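Local structure of phosphatidylglycerophosphatase and protein-tyrosine phosphatase 1 (3RGO) at residues W1-I5 / R22-E27; L14-T20 / T41-N46; T34-E38 / V94-A98; G99-T105 / R130-R136. The protein dephosphorylates phosphatidylglycerophosphate to phosphatidylglycerol on the mitochondrial route to cardiolipin, and has protein phosphatase activity as well. All coordinates share one frame; numbering follows the deposited sequence.

Contact 1. Residues W1-I5 / R22-E27; sequences WYHRI and RLVLDE
Y2 and R4 of strand 2-4 face L23 and E27, and the backbones stay well apart, with CA atoms 10.2 Å apart for Y2 and L23 and 8.6 Å for R4 and E27. Side chains bridge the two segments. E27 is the central one, because each of its carboxylate oxygens takes a different partner. Y2 OH donates to E27 OE2 at 2.8 Å. The oxygen lies at the edge of the phenol ring, near its plane, and is met on its anti side, somewhat out of the carboxylate plane. Ring and carboxylate planes stand almost at right angles, 87° apart. R4 forms a salt bridge to the other oxygen, with NH2 3.0 Å from E27 OE1 and an N-H...O angle of 161°. A bend at chi3 of R4 (-61°) turns the guanidinium out of the line of its chain. The oxygen is near the guanidinium plane. A water closes a second path between the same groups: it accepts from R4 NE at 2.7 Å and donates to E27 OE1 at 3.2 Å. The carboxylate is thus held through both oxygens, which limits its rotation. The apolar part is small. L23 CD2 sits over one face of the Y2 ring, toward the rim, and makes a CH-pi contact 4.2 Å from the centroid. R4 NH1 has another partner in D6 O. The contact lies at the surface and joins strand 2-4, one of the two edge strands of the sheet in this chain, to helix 20-26. L10 of the adjoining antiparallel strand 9-12 touches Y2, R4 and E27, and Y93 of strand 91-95 backs L23.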
# COMPACT_ATOMS: atom_id res chain seq x y z
N TRP A 1 -5.96 2.42 14.14
CA TRP A 1 -6.61 1.78 13.00
C TRP A 1 -5.69 1.87 11.79
O TRP A 1 -5.61 0.96 10.97
CB TRP A 1 -7.94 2.45 12.67
CG TRP A 1 -8.80 1.65 11.73
CD1 TRP A 1 -8.73 1.64 10.36
CD2 TRP A 1 -9.84 0.73 12.08
NE1 TRP A 1 -9.67 0.78 9.84
CE2 TRP A 1 -10.37 0.21 10.88
CE3 TRP A 1 -10.39 0.30 13.30
CZ2 TRP A 1 -11.41 -0.73 10.86
CZ3 TRP A 1 -11.42 -0.63 13.28
CH2 TRP A 1 -11.92 -1.13 12.07
N TYR A 2 -5.01 3.01 11.68
CA TYR A 2 -4.07 3.23 10.60
C TYR A 2 -2.99 4.18 11.08
O TYR A 2 -3.18 4.90 12.07
CB TYR A 2 -4.78 3.80 9.37
CG TYR A 2 -5.35 5.18 9.58
CD1 TYR A 2 -4.60 6.32 9.30
CD2 TYR A 2 -6.64 5.35 10.06
CE1 TYR A 2 -5.12 7.58 9.50
CE2 TYR A 2 -7.17 6.62 10.26
CZ TYR A 2 -6.41 7.73 9.98
OH TYR A 2 -6.93 8.98 10.18
N HIS A 3 -1.87 4.19 10.37
CA HIS A 3 -0.75 5.07 10.68
C HIS A 3 -0.26 5.76 9.41
O HIS A 3 -0.21 5.14 8.34
CB HIS A 3 0.41 4.28 11.29
CG HIS A 3 0.13 3.72 12.64
ND1 HIS A 3 -0.45 2.48 12.83
CD2 HIS A 3 0.36 4.22 13.88
CE1 HIS A 3 -0.57 2.25 14.13
NE2 HIS A 3 -0.09 3.28 14.78
N ARG A 4 0.10 7.03 9.52
CA ARG A 4 0.75 7.72 8.41
C ARG A 4 2.20 7.25 8.29
O ARG A 4 2.92 7.20 9.29
CB ARG A 4 0.69 9.24 8.59
CG ARG A 4 1.52 9.99 7.56
CD ARG A 4 1.20 11.48 7.56
NE ARG A 4 -0.19 11.76 7.23
CZ ARG A 4 -0.67 11.80 5.98
NH1 ARG A 4 0.13 11.58 4.95
NH2 ARG A 4 -1.96 12.07 5.78
N ILE A 5 2.60 6.90 7.08
CA ILE A 5 3.97 6.44 6.83
C ILE A 5 4.86 7.61 6.42
O ILE A 5 5.97 7.77 6.92
CB ILE A 5 4.00 5.35 5.74
CG1 ILE A 5 3.13 4.15 6.15
CG2 ILE A 5 5.43 4.90 5.47
CD1 ILE A 5 3.58 3.47 7.44
N ARG A 22 -13.37 11.45 7.29
CA ARG A 22 -12.13 11.78 7.99
C ARG A 22 -10.90 11.55 7.12
O ARG A 22 -9.98 12.37 7.09
CB ARG A 22 -12.02 10.95 9.27
CG ARG A 22 -10.62 10.87 9.85
CD ARG A 22 -10.49 11.70 11.12
NE ARG A 22 -9.22 11.46 11.79
CZ ARG A 22 -8.94 11.88 13.02
NH1 ARG A 22 -9.83 12.56 13.71
NH2 ARG A 22 -7.75 11.61 13.55
N LEU A 23 -10.88 10.43 6.41
CA LEU A 23 -9.73 10.08 5.57
C LEU A 23 -9.48 11.10 4.47
O LEU A 23 -8.34 11.48 4.21
CB LEU A 23 -9.91 8.69 4.97
CG LEU A 23 -9.79 7.53 5.96
CD1 LEU A 23 -10.10 6.20 5.29
CD2 LEU A 23 -8.40 7.52 6.57
N VAL A 24 -10.56 11.55 3.83
CA VAL A 24 -10.46 12.46 2.70
C VAL A 24 -10.15 13.90 3.13
O VAL A 24 -9.27 14.55 2.57
CB VAL A 24 -11.75 12.45 1.86
CG1 VAL A 24 -11.72 13.55 0.81
CG2 VAL A 24 -11.94 11.08 1.21
N LEU A 25 -10.88 14.39 4.13
CA LEU A 25 -10.73 15.76 4.58
C LEU A 25 -9.48 15.95 5.45
O LEU A 25 -8.72 16.91 5.26
CB LEU A 25 -11.97 16.22 5.35
CG LEU A 25 -13.28 16.16 4.56
CD1 LEU A 25 -14.47 16.39 5.47
CD2 LEU A 25 -13.26 17.16 3.42
N ASP A 26 -9.27 15.05 6.40
CA ASP A 26 -8.18 15.20 7.36
C ASP A 26 -6.84 14.65 6.88
O ASP A 26 -5.79 15.24 7.16
CB ASP A 26 -8.56 14.55 8.70
CG ASP A 26 -9.75 15.24 9.36
OD1 ASP A 26 -10.16 16.31 8.87
OD2 ASP A 26 -10.26 14.70 10.37
N GLU A 27 -6.86 13.53 6.17
CA GLU A 27 -5.63 12.88 5.72
C GLU A 27 -5.35 13.12 4.24
O GLU A 27 -4.37 12.60 3.70
CB GLU A 27 -5.68 11.37 6.00
CG GLU A 27 -6.05 11.01 7.43
CD GLU A 27 -4.98 11.40 8.43
OE1 GLU A 27 -3.93 11.93 8.02
OE2 GLU A 27 -5.20 11.17 9.64
O HOH W 1 -1.28 12.20 9.71

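Contact 2. Residues L14-T20 / T41-N46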
# COMPACT_ATOMS: atom_id res chain seq x y z
N LEU A 14 -8.65 -2.38 6.96
CA LEU A 14 -9.67 -2.06 5.96
C LEU A 14 -10.47 -0.83 6.39
O LEU A 14 -10.86 -0.72 7.55
CB LEU A 14 -10.60 -3.25 5.71
CG LEU A 14 -11.57 -3.62 6.84
CD1 LEU A 14 -12.63 -4.59 6.34
CD2 LEU A 14 -10.82 -4.19 8.03
N PRO A 15 -10.70 0.09 5.46
CA PRO A 15 -11.39 1.36 5.73
C PRO A 15 -12.89 1.14 5.80
O PRO A 15 -13.48 0.63 4.85
CB PRO A 15 -11.06 2.21 4.50
CG PRO A 15 -10.08 1.42 3.69
CD PRO A 15 -10.29 -0.00 4.05
N LEU A 16 -13.49 1.53 6.92
CA LEU A 16 -14.94 1.46 7.07
C LEU A 16 -15.62 2.57 6.29
O LEU A 16 -15.06 3.66 6.14
CB LEU A 16 -15.31 1.58 8.55
CG LEU A 16 -15.18 0.36 9.46
CD1 LEU A 16 -14.17 -0.64 8.94
CD2 LEU A 16 -14.84 0.80 10.87
N LYS A 17 -16.82 2.29 5.79
CA LYS A 17 -17.62 3.31 5.12
C LYS A 17 -17.61 4.64 5.88
O LYS A 17 -17.45 5.71 5.29
CB LYS A 17 -19.07 2.83 4.99
CG LYS A 17 -19.24 1.56 4.20
CD LYS A 17 -19.60 1.85 2.76
CE LYS A 17 -20.47 0.74 2.19
NZ LYS A 17 -21.69 0.56 3.01
N ASN A 18 -17.76 4.55 7.20
CA ASN A 18 -17.91 5.73 8.05
C ASN A 18 -16.65 6.58 8.17
O ASN A 18 -16.72 7.75 8.57
CB ASN A 18 -18.39 5.32 9.45
CG ASN A 18 -17.25 4.84 10.33
OD1 ASN A 18 -16.89 3.67 10.32
ND2 ASN A 18 -16.68 5.76 11.11
N MET A 19 -15.50 6.00 7.85
CA MET A 19 -14.22 6.68 7.99
C MET A 19 -13.91 7.57 6.79
O MET A 19 -13.05 8.45 6.86
CB MET A 19 -13.09 5.66 8.17
CG MET A 19 -13.28 4.75 9.37
SD MET A 19 -12.08 3.41 9.38
CE MET A 19 -10.55 4.33 9.31
N THR A 20 -14.63 7.34 5.70
CA THR A 20 -14.41 8.05 4.45
C THR A 20 -14.19 9.55 4.64
O THR A 20 -13.23 10.11 4.13
CB THR A 20 -15.60 7.84 3.49
OG1 THR A 20 -15.72 6.45 3.19
CG2 THR A 20 -15.40 8.62 2.20
N THR A 41 -16.42 -9.36 3.47
CA THR A 41 -16.19 -8.18 4.30
C THR A 41 -16.48 -6.87 3.57
O THR A 41 -16.35 -5.79 4.15
CB THR A 41 -14.74 -8.16 4.81
OG1 THR A 41 -14.60 -7.13 5.80
CG2 THR A 41 -13.77 -7.89 3.67
N ARG A 42 -16.89 -6.96 2.31
CA ARG A 42 -17.06 -5.76 1.49
C ARG A 42 -18.28 -4.91 1.86
O ARG A 42 -18.43 -3.79 1.38
CB ARG A 42 -17.10 -6.12 -0.00
CG ARG A 42 -16.92 -4.92 -0.93
CD ARG A 42 -16.84 -5.35 -2.39
NE ARG A 42 -16.51 -4.25 -3.29
CZ ARG A 42 -17.40 -3.60 -4.03
NH1 ARG A 42 -18.68 -3.94 -3.99
NH2 ARG A 42 -17.01 -2.61 -4.83
N PHE A 43 -19.14 -5.44 2.72
CA PHE A 43 -20.29 -4.66 3.19
C PHE A 43 -19.83 -3.60 4.18
O PHE A 43 -20.53 -2.62 4.43
CB PHE A 43 -21.36 -5.57 3.80
CG PHE A 43 -21.12 -5.92 5.25
CD1 PHE A 43 -20.29 -6.97 5.59
CD2 PHE A 43 -21.74 -5.20 6.26
CE1 PHE A 43 -20.07 -7.29 6.92
CE2 PHE A 43 -21.53 -5.52 7.59
CZ PHE A 43 -20.69 -6.57 7.92
N LEU A 44 -18.64 -3.80 4.73
CA LEU A 44 -18.04 -2.87 5.69
C LEU A 44 -17.39 -1.69 5.00
O LEU A 44 -17.25 -0.61 5.58
CB LEU A 44 -16.99 -3.60 6.52
CG LEU A 44 -17.31 -3.96 7.97
CD1 LEU A 44 -18.81 -3.90 8.23
CD2 LEU A 44 -16.75 -5.34 8.29
N CYS A 45 -16.97 -1.90 3.75
CA CYS A 45 -16.16 -0.92 3.04
C CYS A 45 -16.91 -0.26 1.90
O CYS A 45 -17.94 -0.76 1.43
CB CYS A 45 -14.89 -1.59 2.51
SG CYS A 45 -14.00 -2.56 3.74
N ASN A 46 -16.38 0.87 1.44
CA ASN A 46 -16.89 1.51 0.24
C ASN A 46 -16.73 0.60 -0.96
O ASN A 46 -15.79 -0.18 -1.04
CB ASN A 46 -16.14 2.82 -0.04
CG ASN A 46 -16.46 3.90 0.96
OD1 ASN A 46 -17.45 3.82 1.69
ND2 ASN A 46 -15.64 4.94 0.99
O HOH W 2 -14.17 1.87 2.67
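L16 and C45 bring the two backbones closest, with CA atoms 4.8 Å apart, where two loops of the dual-specificity phosphatase fold meet. Residues 14-20 lead from strand 9-12 into helix 20-26. Residues 41-46 lead toward helix 48-53 and hold a type I beta turn from T41 to L44. The backbones are joined directly by K17 N, which donates to L44 O at 2.9 Å. This donor lies in the carbonyl plane. A water adds a second link, donating to P15 O and accepting from N46 N. A bend at chi2 (-96°) lays the K17 chain along the second loop, where its CE comes to 3.0 Å from C45 O. Its CD packs against N46 OD1. At one end of the interface L14 and T41 reach toward each other, tip to tip. L14 CD1 there lies 3.3 Å from T41 OG1 and 3.6 Å from C45 SG. At the other end the T20 hydroxyl links both segments. It donates to K17 O at 2.8 Å and accepts from N46 ND2. T20 N reaches K17 O from the same face of that carbonyl. Replacing T20 with an alanine would probably leave the N46 amide without this acceptor, and so freer to turn, and take one of the two donors from K17 O. P15 and N46 both pack on W51 of helix 48-53. The hydrogen bond from the amide is short: N46 ND2 is 2.7 Å from T20 OG1, with the hydroxyl oxygen 17° out of the amide plane.

Contact 3. Residues T34-E38 / V94-A98. With SO4 (sulfate ion), chain B.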
# COMPACT_ATOMS: atom_id res chain seq x y z
N THR A 34 -6.42 -1.21 -2.62
CA THR A 34 -7.16 -2.27 -1.94
C THR A 34 -6.63 -3.63 -2.36
O THR A 34 -6.66 -3.99 -3.53
CB THR A 34 -8.66 -2.19 -2.24
OG1 THR A 34 -9.18 -0.94 -1.76
CG2 THR A 34 -9.41 -3.35 -1.58
N MET A 35 -6.14 -4.38 -1.38
CA MET A 35 -5.57 -5.69 -1.67
C MET A 35 -6.50 -6.80 -1.21
O MET A 35 -7.09 -6.71 -0.13
CB MET A 35 -4.19 -5.83 -1.02
CG MET A 35 -3.14 -4.94 -1.66
SD MET A 35 -1.69 -4.70 -0.62
CE MET A 35 -2.24 -3.29 0.33
N ASN A 36 -6.64 -7.82 -2.05
CA ASN A 36 -7.44 -9.00 -1.74
C ASN A 36 -8.84 -8.68 -1.22
O ASN A 36 -9.30 -9.30 -0.26
CB ASN A 36 -6.71 -9.91 -0.75
CG ASN A 36 -5.54 -10.64 -1.39
OD1 ASN A 36 -4.93 -11.51 -0.76
ND2 ASN A 36 -5.25 -10.32 -2.64
N GLU A 37 -9.50 -7.72 -1.84
CA GLU A 37 -10.89 -7.40 -1.50
C GLU A 37 -11.72 -8.69 -1.40
O GLU A 37 -11.88 -9.41 -2.38
CB GLU A 37 -11.50 -6.47 -2.55
CG GLU A 37 -12.98 -6.20 -2.35
CD GLU A 37 -13.56 -5.35 -3.47
OE1 GLU A 37 -14.03 -5.93 -4.47
OE2 GLU A 37 -13.56 -4.11 -3.33
N GLU A 38 -12.22 -8.97 -0.20
CA GLU A 38 -12.97 -10.19 0.05
C GLU A 38 -14.48 -9.94 0.10
O GLU A 38 -14.93 -8.95 0.68
CB GLU A 38 -12.50 -10.86 1.35
CG GLU A 38 -11.05 -11.32 1.30
CD GLU A 38 -10.31 -11.06 2.60
OE1 GLU A 38 -10.89 -11.32 3.67
OE2 GLU A 38 -9.15 -10.61 2.54
N VAL A 94 -3.39 2.58 2.02
CA VAL A 94 -3.03 1.24 1.57
C VAL A 94 -3.52 0.23 2.60
O VAL A 94 -3.19 0.33 3.78
CB VAL A 94 -1.49 1.10 1.42
CG1 VAL A 94 -1.12 -0.27 0.89
CG2 VAL A 94 -0.96 2.18 0.49
N HIS A 95 -4.31 -0.74 2.15
CA HIS A 95 -4.86 -1.72 3.08
C HIS A 95 -5.10 -3.09 2.48
O HIS A 95 -5.23 -3.25 1.27
CB HIS A 95 -6.19 -1.22 3.66
CG HIS A 95 -7.33 -1.31 2.69
ND1 HIS A 95 -8.16 -2.41 2.61
CD2 HIS A 95 -7.77 -0.44 1.75
CE1 HIS A 95 -9.06 -2.21 1.66
NE2 HIS A 95 -8.85 -1.02 1.13
N CYS A 96 -5.17 -4.07 3.36
CA CYS A 96 -5.78 -5.34 3.06
C CYS A 96 -6.83 -5.53 4.15
O CYS A 96 -7.87 -4.87 4.13
CB CYS A 96 -4.74 -6.47 3.06
SG CYS A 96 -5.40 -8.06 2.49
N LYS A 97 -6.54 -6.38 5.12
CA LYS A 97 -7.45 -6.60 6.24
C LYS A 97 -6.97 -5.90 7.51
O LYS A 97 -7.59 -4.94 7.97
CB LYS A 97 -7.61 -8.10 6.52
CG LYS A 97 -8.39 -8.86 5.46
CD LYS A 97 -8.64 -10.30 5.92
CE LYS A 97 -9.37 -10.33 7.26
NZ LYS A 97 -9.57 -11.72 7.76
N ALA A 98 -5.87 -6.38 8.07
CA ALA A 98 -5.40 -5.92 9.37
C ALA A 98 -4.35 -4.82 9.28
O ALA A 98 -4.00 -4.20 10.29
CB ALA A 98 -4.88 -7.10 10.19
S SO4 B . -2.87 -7.74 5.96
O1 SO4 B . -2.26 -8.97 5.47
O2 SO4 B . -2.46 -7.48 7.34
O3 SO4 B . -2.46 -6.63 5.11
O4 SO4 B . -4.33 -7.86 5.92
O HOH W 3 -9.27 -5.70 1.53
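T34 and H95 pair as neighbours in parallel strands, and their side chains lie side by side on the same face of the sheet. Among the hydrogen bonds, M35 N donates to H95 O at 3.0 Å and continues the strand pairing. T34 OG1 and H95 NE2 are bonded at 2.9 Å; either may be the donor. Q58 NE2 also bonds this hydroxyl. The second ring nitrogen, H95 ND1, donates to C96 O at 2.9 Å in an almost straight bond (175°), with the oxygen in the ring plane. Both nitrogens are thus used, which fixes the ring's rotation. A water donates to M35 O and C96 O and spans the strand ends. Among the apolar contacts, T34 CA sits over a face of the imidazole in a CH-pi contact. M35 is bent at chi3 (-88°), and its CE presses tightly on V94 CG1, 3.3 Å away. M35 CB also meets C96 CB. The charged contact is looser: E38 OE1 and K97 NZ are 4.3 Å apart, beyond a salt bridge, and E38 is poorly ordered, so this approach is uncertain. The bound sulfate takes two backbone bonds at one oxygen, with O4 2.8 Å from K97 N and 3.0 Å from A98 N. C96 SG lies 3.6 Å from that O4. C96 is the predicted phosphocysteine nucleophile, and the strand running into a phosphate-binding loop through His-Cys is the hallmark of the HCX5R signature of protein tyrosine phosphatases.

Contact 4. Residues G99-T105 / R130-R136. With SO4 (sulfate ion), chain B; SO4 (sulfate ion), chain C.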
# COMPACT_ATOMS: atom_id res chain seq x y z
N GLY A 99 -3.83 -4.58 8.07
CA GLY A 99 -2.80 -3.58 7.86
C GLY A 99 -1.45 -3.97 8.45
O GLY A 99 -0.71 -3.12 8.93
N ARG A 100 -1.13 -5.26 8.40
CA ARG A 100 0.06 -5.78 9.08
C ARG A 100 1.04 -6.54 8.19
O ARG A 100 2.22 -6.66 8.52
CB ARG A 100 -0.35 -6.67 10.25
CG ARG A 100 -0.49 -5.95 11.59
CD ARG A 100 -1.46 -4.79 11.50
NE ARG A 100 -1.16 -3.74 12.47
CZ ARG A 100 -1.78 -3.59 13.63
NH1 ARG A 100 -2.76 -4.42 13.98
NH2 ARG A 100 -1.44 -2.60 14.44
N SER A 101 0.56 -7.07 7.06
CA SER A 101 1.35 -8.05 6.31
C SER A 101 1.36 -7.81 4.80
O SER A 101 2.34 -7.34 4.24
CB SER A 101 0.87 -9.46 6.62
OG SER A 101 1.65 -10.44 5.97
N ARG A 102 0.26 -8.16 4.14
CA ARG A 102 0.13 -7.98 2.70
C ARG A 102 0.20 -6.49 2.37
O ARG A 102 0.89 -6.07 1.44
CB ARG A 102 -1.19 -8.58 2.21
CG ARG A 102 -1.23 -10.09 2.35
CD ARG A 102 -2.65 -10.62 2.36
NE ARG A 102 -2.67 -12.05 2.63
CZ ARG A 102 -2.63 -12.58 3.85
NH1 ARG A 102 -2.58 -11.80 4.92
NH2 ARG A 102 -2.64 -13.90 4.00
N SER A 103 -0.51 -5.69 3.16
CA SER A 103 -0.53 -4.25 2.95
C SER A 103 0.81 -3.62 3.36
O SER A 103 1.28 -2.67 2.74
CB SER A 103 -1.72 -3.62 3.68
OG SER A 103 -1.72 -3.99 5.05
N ALA A 104 1.41 -4.17 4.42
CA ALA A 104 2.73 -3.75 4.85
C ALA A 104 3.78 -4.00 3.76
O ALA A 104 4.68 -3.20 3.54
CB ALA A 104 3.13 -4.47 6.13
N THR A 105 3.64 -5.12 3.06
CA THR A 105 4.57 -5.48 1.99
C THR A 105 4.49 -4.48 0.83
O THR A 105 5.51 -4.09 0.26
CB THR A 105 4.29 -6.91 1.50
OG1 THR A 105 4.49 -7.82 2.59
CG2 THR A 105 5.22 -7.27 0.35
N ARG A 130 4.21 1.36 13.03
CA ARG A 130 3.02 0.54 13.22
C ARG A 130 3.37 -0.83 13.80
O ARG A 130 4.29 -1.50 13.33
CB ARG A 130 2.27 0.41 11.90
CG ARG A 130 0.97 -0.38 11.99
CD ARG A 130 0.11 -0.14 10.75
NE ARG A 130 -1.09 -0.96 10.74
CZ ARG A 130 -2.23 -0.63 11.35
NH1 ARG A 130 -2.32 0.51 12.01
NH2 ARG A 130 -3.28 -1.44 11.29
N SER A 131 2.62 -1.25 14.81
CA SER A 131 2.91 -2.48 15.54
C SER A 131 2.45 -3.74 14.80
O SER A 131 1.59 -3.68 13.92
CB SER A 131 2.27 -2.44 16.92
OG SER A 131 0.86 -2.64 16.82
N HIS A 132 3.04 -4.87 15.18
CA HIS A 132 2.65 -6.17 14.65
C HIS A 132 2.81 -6.30 13.13
O HIS A 132 2.09 -7.07 12.48
CB HIS A 132 1.22 -6.52 15.08
CG HIS A 132 1.03 -6.52 16.57
ND1 HIS A 132 1.43 -7.57 17.37
CD2 HIS A 132 0.49 -5.60 17.39
CE1 HIS A 132 1.15 -7.29 18.63
NE2 HIS A 132 0.57 -6.10 18.67
N ILE A 133 3.75 -5.56 12.57
CA ILE A 133 4.11 -5.77 11.18
C ILE A 133 4.70 -7.17 11.07
O ILE A 133 5.60 -7.53 11.83
CB ILE A 133 5.14 -4.74 10.69
CG1 ILE A 133 4.58 -3.33 10.81
CG2 ILE A 133 5.55 -5.03 9.24
CD1 ILE A 133 3.26 -3.13 10.07
N SER A 134 4.17 -7.96 10.16
CA SER A 134 4.65 -9.32 9.97
C SER A 134 4.82 -9.60 8.48
O SER A 134 3.86 -9.90 7.78
CB SER A 134 3.69 -10.33 10.59
OG SER A 134 4.15 -11.66 10.37
N ILE A 135 6.06 -9.48 8.00
CA ILE A 135 6.36 -9.77 6.61
C ILE A 135 7.15 -11.08 6.51
O ILE A 135 8.32 -11.16 6.91
CB ILE A 135 7.10 -8.60 5.94
CG1 ILE A 135 6.18 -7.37 5.92
CG2 ILE A 135 7.54 -8.98 4.52
CD1 ILE A 135 6.83 -6.10 5.47
N ARG A 136 6.49 -12.11 5.99
CA ARG A 136 7.04 -13.47 5.97
C ARG A 136 8.11 -13.67 4.91
O ARG A 136 8.18 -12.90 3.95
CB ARG A 136 5.91 -14.47 5.75
CG ARG A 136 4.84 -14.47 6.83
CD ARG A 136 3.85 -15.62 6.62
NE ARG A 136 3.21 -15.56 5.31
CZ ARG A 136 2.24 -14.71 4.99
NH1 ARG A 136 1.81 -13.82 5.88
NH2 ARG A 136 1.70 -14.73 3.78
S SO4 B . -2.87 -7.74 5.96
O1 SO4 B . -2.26 -8.97 5.47
O2 SO4 B . -2.46 -7.48 7.34
O3 SO4 B . -2.46 -6.63 5.11
O4 SO4 B . -4.33 -7.86 5.92
S SO4 C . -2.47 -14.93 0.21
O1 SO4 C . -1.74 -14.57 -1.01
O2 SO4 C . -1.53 -15.03 1.33
O3 SO4 C . -3.47 -13.91 0.49
O4 SO4 C . -3.13 -16.22 0.01
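R100 and R130 cross at about a right angle where the HCX5R phosphate-binding loop meets residues 130-136. Their guanidinium planes are 32° apart. R130 NH2 lies over one face of R100, and H132 CB over the other. The two NE atoms are only 3.3 Å apart, so like charges sit close. R130 NE donates to G99 O at 2.8 Å, with the oxygen near the guanidinium plane. Its NH2 and NH1 also bond A98 O and H3 ND1. A leucine in place of R130 would probably leave G99 O, A98 O and H3 ND1 without these donors and remove the group that covers one face of the R100 guanidinium. R102, extended from CG to NE, lies between two sulfates. Its NH1 donates to O1 of the chain B sulfate at 2.9 Å, and its NE to O3 of the chain C sulfate at 2.9 Å. The first sulfate also takes R100 N, R102 N, S103 N and S103 OG. I133 CG2 and I135 CD1 pack on A104 CB. S134 N donates to R100 O at 2.9 Å. Beside it S101 OG, anti to its own N (chi1 -177°), donates to S134 O at 2.9 Å, nearly in line with the C=O bond.

In the fold
Contacts 3 and 4 share the chain B sulfate in the phosphate-binding loop, and their centres are 12 Å apart. Contact 3 brings C96, contact 4 brings R102, and the nearest atoms of their side chains are about 4 Å apart. M35 CE packs on S103 CA at 3.3 Å where the two contacts join. Contact 2 adjoins contact 3, with centres 11 Å apart: L14 N lies 3.0 Å from K97 O, and R42 NE forms a salt bridge to E37 OE2 at 3.0 Å. Contact 1 lies away from the active site. It still touches contact 2 through W1 NE1 and L14 O, 3.0 Å apart, and contact 4 through H3 ND1 and R130 NH1, 2.8 Å apart.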